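Side-chain contact in CG14216 (Drosophila melanogaster, PDB 3P9Y), which probably dephosphorylates the C-terminal domain repeats of RNA polymerase II, acting in RNA processing and transcription termination: residues V124-M127 against E128-S132. The protein carries 2 engineered substitutions. Residues are numbered along the deposited sequence; the frame is centred on the assembly and turned at random.
Sequences VMHM and ESMES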
# COMPACT_ATOMS: atom_id res chain seq x y z
N VAL A 124 4.02 4.09 11.99
CA VAL A 124 4.06 3.78 13.41
C VAL A 124 4.15 5.07 14.23
O VAL A 124 3.46 5.22 15.24
CB VAL A 124 5.24 2.84 13.75
CG1 VAL A 124 5.43 2.72 15.25
CG2 VAL A 124 5.02 1.46 13.13
N MET A 125 4.97 6.00 13.78
CA MET A 125 5.12 7.28 14.45
C MET A 125 3.78 7.99 14.49
O MET A 125 3.37 8.51 15.53
CB MET A 125 6.16 8.15 13.74
CG MET A 125 6.48 9.45 14.47
SD MET A 125 7.89 10.33 13.78
CE MET A 125 7.22 10.93 12.23
N HIS A 126 3.07 7.98 13.37
CA HIS A 126 1.78 8.66 13.28
C HIS A 126 0.76 8.03 14.23
O HIS A 126 0.01 8.73 14.90
CB HIS A 126 1.24 8.63 11.85
CG HIS A 126 -0.12 9.24 11.72
ND1 HIS A 126 -0.32 10.60 11.63
CD2 HIS A 126 -1.35 8.68 11.71
CE1 HIS A 126 -1.61 10.85 11.55
NE2 HIS A 126 -2.26 9.70 11.60
N MET A 127 0.75 6.70 14.28
CA MET A 127 -0.19 5.97 15.13
C MET A 127 0.09 6.25 16.60
O MET A 127 -0.83 6.37 17.40
CB MET A 127 -0.07 4.47 14.86
CG MET A 127 -0.72 4.00 13.57
SD MET A 127 -2.52 4.12 13.61
CE MET A 127 -2.91 3.16 15.08
N GLU A 128 1.37 6.34 16.95
CA GLU A 128 1.78 6.56 18.33
C GLU A 128 1.46 7.98 18.79
O GLU A 128 1.20 8.21 19.97
CB GLU A 128 3.28 6.27 18.49
CG GLU A 128 3.62 4.79 18.53
CD GLU A 128 5.10 4.53 18.72
OE1 GLU A 128 5.92 5.42 18.40
OE2 GLU A 128 5.45 3.42 19.17
N SER A 129 1.48 8.92 17.85
CA SER A 129 1.20 10.32 18.17
C SER A 129 -0.26 10.52 18.56
O SER A 129 -0.64 11.57 19.08
CB SER A 129 1.53 11.22 16.98
OG SER A 129 0.43 11.32 16.08
N MET A 130 -1.08 9.52 18.27
CA MET A 130 -2.52 9.60 18.51
C MET A 130 -2.88 8.91 19.81
O MET A 130 -2.56 7.74 20.01
CB MET A 130 -3.28 8.95 17.35
CG MET A 130 -2.92 9.52 15.98
SD MET A 130 -4.11 10.73 15.37
CE MET A 130 -5.59 9.73 15.24
N GLU A 131 -3.56 9.62 20.70
CA GLU A 131 -3.99 9.05 21.97
C GLU A 131 -5.02 7.96 21.70
O GLU A 131 -6.06 8.23 21.10
CB GLU A 131 -4.58 10.12 22.87
CG GLU A 131 -4.37 9.87 24.35
CD GLU A 131 -2.93 10.07 24.78
OE1 GLU A 131 -2.29 11.02 24.26
OE2 GLU A 131 -2.44 9.29 25.62
N SER A 132 -4.74 6.74 22.13
CA SER A 132 -5.65 5.63 21.90
C SER A 132 -6.82 5.73 22.88
O SER A 132 -6.61 5.98 24.07
CB SER A 132 -4.93 4.29 22.04
OG SER A 132 -4.63 3.99 23.38
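The carbonyl oxygen of H126 is gripped twice by S129: the hydroxyl OG bonds to H126 O at 2.9 Å, while the amide of the same serine adds a weak bond to that oxygen. S129 OG stands between its own backbone N and carbonyl carbon (chi1 87°), which turns the hydroxyl back over the preceding turn; it meets the carbonyl at an angle of 130°, tilted a little from its plane. S129 N donates its main bond to M125 O at 3.0 Å, one residue after the i to i+4 bond from E128 N to V124 O. With M130 the pattern tightens, its N reaching M127 O at 3.3 Å from above the carbonyl plane, an i to i+3 bond away from the lone pairs. M130 CG lies 3.2 Å from H126 O, and the chain, bent beyond CG, carries SD to an oblique position 4.9 Å from the centroid of the H126 imidazole, a sulfur-aromatic contact. Up the helix, V124 and E128 run side by side in the same direction; a chi1 of 170° swings V124 CG1 away from the backbone N, to lie 3.9 Å from E128 CD along the extended glutamate. M127 heads away overall, its CB touching the E128 amide, and its buried side chain meets L196 and Y198. Tightening from i+4 to i+3 bonds is common at helix C-termini; this is the C-terminal turn of helix 117-128, running into the loop before strand 137-142 of the low-molecular-weight protein tyrosine phosphatase-like fold.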